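Long-range contacts in precorrin-6Y C5,15-methyltransferase (Corynebacterium diphtheriae, PDB 3HM2), which probably transfers methyl groups from S-adenosylmethionine to a precorrin in adenosylcobalamin biosynthesis, this chain being the C-terminal methyltransferase domain of the longer protein: residues T28-G33 and D93-I98; E131-L136 and P169-T174. All coordinates share one frame; numbering follows the deposited sequence.

Contact 1 (T28-G33 and D93-I98); sequences TLWDIG and DNPDVI
W30 carries its indole with CG anti to its own carbonyl carbon (chi1 -78°), which, with chi2 near 10°, turns one face of the indole to P95; I98 likewise has CG1 anti to its carbonyl carbon, so that CG1 rests against W30 CB at 3.5 Å. The P95 side chain crosses that of W30 obliquely and lies over one face of the indole: its CB sits almost on the normal of the five-membered ring, 3.4 Å from the centroid, a close CH-pi contact, while CD reaches out over CZ2 of the six-membered ring. W30 NE1 is buried here without a polar partner. The backbones run parallel, L29 pairing with V97 and W30 with I98. T28 O is gripped twice: D96 N (2.7 Å) approaches in the carbonyl plane, whereas V97 N (3.0 Å, nearly straight) comes from above that plane. Two residues further along the strand, W30 N gives a bond of 2.8 Å to V97 O, in the plane of that carbonyl. D96 turns its carboxylate back so that OD2 takes a weak bond from T28 N; T28 OG1 instead pairs with T51 OG1. On the side of W30, I32 CD1 meets I98 CG2 at 3.3 Å, tighter than usual for two carbons, and on the L29 side L29 CD1 lies beside V97 CB. The loop before strand 97-100 is thereby pinned to the start of strand 27-32, in the parallel part of the Rossmann-like sheet of AdoMet-dependent methyltransferases. Strand 50-55 borders 27-32 on the side away from 97-100, and strand 122-127 flanks 97-100. Helix 38-44 covers the face of L29 and V97 through W43, while F88 stacks on W30 and F55 meets it edge-to-face.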
# COMPACT_ATOMS: atom_id res chain seq x y z
N THR A 28 -12.31 -30.93 9.02
CA THR A 28 -13.43 -30.62 8.15
C THR A 28 -13.60 -29.12 8.02
O THR A 28 -13.91 -28.44 9.02
CB THR A 28 -14.75 -31.18 8.74
OG1 THR A 28 -14.59 -32.57 9.02
CG2 THR A 28 -15.91 -30.97 7.78
N LEU A 29 -13.41 -28.58 6.81
CA LEU A 29 -13.73 -27.18 6.56
C LEU A 29 -15.19 -26.92 6.19
O LEU A 29 -15.71 -27.58 5.30
CB LEU A 29 -12.87 -26.60 5.42
CG LEU A 29 -13.28 -25.17 5.03
CD1 LEU A 29 -12.83 -24.16 6.09
CD2 LEU A 29 -12.73 -24.79 3.69
N TRP A 30 -15.83 -25.94 6.86
CA TRP A 30 -17.00 -25.30 6.26
C TRP A 30 -16.50 -24.13 5.44
O TRP A 30 -15.91 -23.18 5.96
CB TRP A 30 -18.03 -24.83 7.29
CG TRP A 30 -18.88 -25.96 7.81
CD1 TRP A 30 -18.70 -27.32 7.61
CD2 TRP A 30 -20.05 -25.84 8.65
NE1 TRP A 30 -19.70 -28.03 8.27
CE2 TRP A 30 -20.53 -27.14 8.90
CE3 TRP A 30 -20.74 -24.75 9.20
CZ2 TRP A 30 -21.64 -27.37 9.70
CZ3 TRP A 30 -21.86 -24.98 9.97
CH2 TRP A 30 -22.30 -26.28 10.21
N ASP A 31 -16.74 -24.20 4.13
CA ASP A 31 -16.43 -23.09 3.24
C ASP A 31 -17.69 -22.37 2.79
O ASP A 31 -18.41 -22.85 1.91
CB ASP A 31 -15.64 -23.59 2.02
CG ASP A 31 -15.90 -22.76 0.78
OD1 ASP A 31 -16.34 -21.60 0.92
OD2 ASP A 31 -15.66 -23.27 -0.34
N ILE A 32 -17.96 -21.22 3.39
CA ILE A 32 -19.24 -20.54 3.22
C ILE A 32 -19.08 -19.21 2.49
O ILE A 32 -18.15 -18.46 2.77
CB ILE A 32 -19.93 -20.29 4.58
CG1 ILE A 32 -19.74 -21.50 5.50
CG2 ILE A 32 -21.40 -19.99 4.38
CD1 ILE A 32 -19.57 -21.13 6.96
N GLY A 33 -19.98 -18.94 1.56
CA GLY A 33 -20.13 -17.61 1.01
C GLY A 33 -19.47 -17.47 -0.35
O GLY A 33 -19.26 -18.45 -1.06
N ASP A 93 -22.57 -32.97 11.55
CA ASP A 93 -21.34 -32.98 12.32
C ASP A 93 -20.74 -31.59 12.38
O ASP A 93 -20.72 -30.90 11.37
CB ASP A 93 -20.32 -33.92 11.66
CG ASP A 93 -20.74 -35.38 11.70
OD1 ASP A 93 -21.46 -35.77 12.64
OD2 ASP A 93 -20.34 -36.14 10.80
N ASN A 94 -20.22 -31.19 13.54
CA ASN A 94 -19.66 -29.85 13.71
C ASN A 94 -18.38 -29.69 12.92
O ASN A 94 -17.51 -30.56 13.04
CB ASN A 94 -19.29 -29.59 15.16
CG ASN A 94 -20.43 -29.08 15.97
OD1 ASN A 94 -20.43 -29.18 17.19
ND2 ASN A 94 -21.42 -28.51 15.30
N PRO A 95 -18.24 -28.56 12.17
CA PRO A 95 -17.06 -28.23 11.35
C PRO A 95 -15.81 -28.12 12.22
O PRO A 95 -15.95 -27.80 13.41
CB PRO A 95 -17.41 -26.83 10.85
CG PRO A 95 -18.29 -26.30 11.93
CD PRO A 95 -19.19 -27.43 12.16
N ASP A 96 -14.63 -28.34 11.65
CA ASP A 96 -13.37 -28.17 12.38
C ASP A 96 -12.82 -26.75 12.14
O ASP A 96 -12.35 -26.07 13.06
CB ASP A 96 -12.35 -29.26 11.99
CG ASP A 96 -12.58 -30.57 12.73
OD1 ASP A 96 -12.16 -30.64 13.90
OD2 ASP A 96 -13.12 -31.55 12.14
N VAL A 97 -12.85 -26.31 10.90
CA VAL A 97 -12.43 -24.97 10.55
C VAL A 97 -13.57 -24.40 9.69
O VAL A 97 -14.32 -25.17 9.07
CB VAL A 97 -11.13 -25.04 9.79
CG1 VAL A 97 -10.34 -23.79 9.99
CG2 VAL A 97 -10.36 -26.16 10.35
N ILE A 98 -13.75 -23.08 9.69
CA ILE A 98 -14.64 -22.44 8.72
C ILE A 98 -13.91 -21.33 8.01
O ILE A 98 -13.00 -20.75 8.55
CB ILE A 98 -15.82 -21.82 9.36
CG1 ILE A 98 -16.69 -22.91 9.92
CG2 ILE A 98 -16.61 -20.95 8.36
CD1 ILE A 98 -17.37 -22.50 11.19

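Contact 2 (E131-L136 and P169-T174); sequences ESEQML and PVHQWT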
# COMPACT_ATOMS: atom_id res chain seq x y z
N GLU A 131 -17.55 -1.81 4.81
CA GLU A 131 -18.61 -2.39 5.62
C GLU A 131 -18.22 -3.77 6.17
O GLU A 131 -18.32 -4.00 7.38
CB GLU A 131 -19.91 -2.44 4.83
CG GLU A 131 -20.54 -1.07 4.56
CD GLU A 131 -19.72 -0.20 3.62
OE1 GLU A 131 -18.77 -0.71 2.99
OE2 GLU A 131 -20.05 1.00 3.51
N SER A 132 -17.76 -4.68 5.30
CA SER A 132 -17.24 -5.97 5.76
C SER A 132 -16.05 -5.78 6.71
O SER A 132 -15.98 -6.42 7.76
CB SER A 132 -16.82 -6.86 4.59
OG SER A 132 -17.92 -7.08 3.75
N GLU A 133 -15.12 -4.91 6.32
CA GLU A 133 -13.89 -4.68 7.10
C GLU A 133 -14.14 -4.24 8.54
O GLU A 133 -13.43 -4.66 9.45
CB GLU A 133 -12.97 -3.67 6.41
CG GLU A 133 -11.81 -3.18 7.30
CD GLU A 133 -11.55 -1.67 7.18
OE1 GLU A 133 -11.20 -1.22 6.07
OE2 GLU A 133 -11.70 -0.96 8.20
N GLN A 134 -15.12 -3.37 8.76
CA GLN A 134 -15.35 -2.82 10.10
C GLN A 134 -16.10 -3.83 10.98
O GLN A 134 -16.10 -3.74 12.21
CB GLN A 134 -16.10 -1.49 10.03
CG GLN A 134 -15.71 -0.56 8.89
CD GLN A 134 -16.58 0.68 8.88
OE1 GLN A 134 -17.48 0.83 8.04
NE2 GLN A 134 -16.34 1.56 9.83
N MSE A 135 -16.72 -4.81 10.33
CA MSE A 135 -17.35 -5.93 11.01
C MSE A 135 -16.33 -6.96 11.52
O MSE A 135 -16.46 -7.47 12.64
CB MSE A 135 -18.35 -6.57 10.04
CG MSE A 135 -18.75 -8.01 10.35
SE MSE A 135 -20.34 -8.06 11.47
CE MSE A 135 -20.89 -9.91 11.16
N LEU A 136 -15.31 -7.28 10.71
CA LEU A 136 -14.24 -8.14 11.21
C LEU A 136 -13.71 -7.52 12.51
O LEU A 136 -13.27 -8.22 13.42
CB LEU A 136 -13.09 -8.29 10.21
CG LEU A 136 -13.15 -8.87 8.80
CD1 LEU A 136 -11.82 -8.55 8.08
CD2 LEU A 136 -13.43 -10.37 8.76
N PRO A 169 -7.81 -3.75 -1.68
CA PRO A 169 -7.29 -4.55 -0.57
C PRO A 169 -8.28 -5.62 -0.13
O PRO A 169 -9.40 -5.69 -0.62
CB PRO A 169 -7.09 -3.53 0.56
CG PRO A 169 -7.05 -2.22 -0.12
CD PRO A 169 -8.00 -2.35 -1.28
N VAL A 170 -7.83 -6.45 0.79
CA VAL A 170 -8.58 -7.60 1.24
C VAL A 170 -8.24 -7.75 2.69
O VAL A 170 -7.06 -7.70 3.06
CB VAL A 170 -8.14 -8.86 0.49
CG1 VAL A 170 -8.65 -10.11 1.20
CG2 VAL A 170 -8.61 -8.80 -0.97
N HIS A 171 -9.26 -7.90 3.52
CA HIS A 171 -9.03 -8.04 4.94
C HIS A 171 -9.33 -9.45 5.36
O HIS A 171 -10.24 -10.10 4.85
CB HIS A 171 -9.80 -6.99 5.76
CG HIS A 171 -9.27 -5.60 5.56
ND1 HIS A 171 -9.49 -4.89 4.40
CD2 HIS A 171 -8.46 -4.84 6.33
CE1 HIS A 171 -8.86 -3.74 4.48
NE2 HIS A 171 -8.23 -3.68 5.64
N GLN A 172 -8.48 -9.92 6.26
CA GLN A 172 -8.53 -11.31 6.66
C GLN A 172 -8.47 -11.42 8.15
O GLN A 172 -7.53 -10.96 8.80
CB GLN A 172 -7.41 -12.13 6.02
CG GLN A 172 -7.76 -13.58 5.89
CD GLN A 172 -6.81 -14.32 4.99
OE1 GLN A 172 -5.71 -14.71 5.41
NE2 GLN A 172 -7.22 -14.52 3.75
N TRP A 173 -9.51 -12.04 8.67
CA TRP A 173 -9.58 -12.38 10.06
C TRP A 173 -9.33 -13.88 10.20
O TRP A 173 -10.03 -14.69 9.61
CB TRP A 173 -10.94 -11.94 10.61
CG TRP A 173 -11.02 -11.99 12.09
CD1 TRP A 173 -10.05 -11.63 12.98
CD2 TRP A 173 -12.13 -12.44 12.86
NE1 TRP A 173 -10.48 -11.85 14.26
CE2 TRP A 173 -11.76 -12.34 14.22
CE3 TRP A 173 -13.39 -12.95 12.54
CZ2 TRP A 173 -12.61 -12.71 15.26
CZ3 TRP A 173 -14.24 -13.31 13.57
CH2 TRP A 173 -13.84 -13.19 14.92
N THR A 174 -8.27 -14.24 10.93
CA THR A 174 -8.07 -15.61 11.37
C THR A 174 -8.07 -15.72 12.89
O THR A 174 -7.48 -14.91 13.60
CB THR A 174 -6.79 -16.20 10.85
OG1 THR A 174 -6.76 -17.58 11.20
CG2 THR A 174 -5.62 -15.55 11.50
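Helix 130-143 packs on strand 162-176 in the alpha/beta sandwich of this methyltransferase domain, the strand antiparallel to its sheet neighbours 122-127 and 146-157. The short segments lie 24° from parallel, their axes 8.9 Å apart; no hydrogen bond crosses, and side-chain packing dominates, with L136 O also over one face of the W173 indole. L136 carries most of it: with CG anti to its carbonyl carbon and an extended chi2 of 169°, its two methyls fork over the strand, CD1 against H171 CB (3.4 Å) and CD2 against W173 CB (3.5 Å). W173 puts CG anti to its backbone N, so its side chain slides oppositely past L136 and the indole goes on to L139, R140 and F143. L136 also touches A125 and I147 on the two flanking strands. One helical turn earlier, E133 sends CG anti to its backbone N and bends at chi2, swinging the carboxylate along the H171 imidazole; OE2 comes close to the same atom of E133 in a third subunit, which may raise the pKa of one. H171 has CG anti to its carbonyl carbon (chi1 -69°), and E133 CG makes a CH-pi contact 3.8 Å from its ring centroid, over the centre of one face.

Contacts 1 and 2 sit on one mixed sheet, their centres 19 Å apart and their nearest atoms about 7 Å apart, without touching. Along the chain they come in series: 28-33 and 93-98 close before 131-136 and 169-174 begin. Contact 1 joins two neighbouring parallel strands in the middle of the sheet; contact 2 fixes a helix on antiparallel strand 162-176, next to 146-157, the outermost strand within this chain. Strand 122-127 lies between them, bordering 97-100 on one side and 162-176 on the other. Contact 1 thus belongs to the Rossmann-like half that in this family usually holds the cofactor, and contact 2 to the C-terminal half, where neighbouring subunits approach.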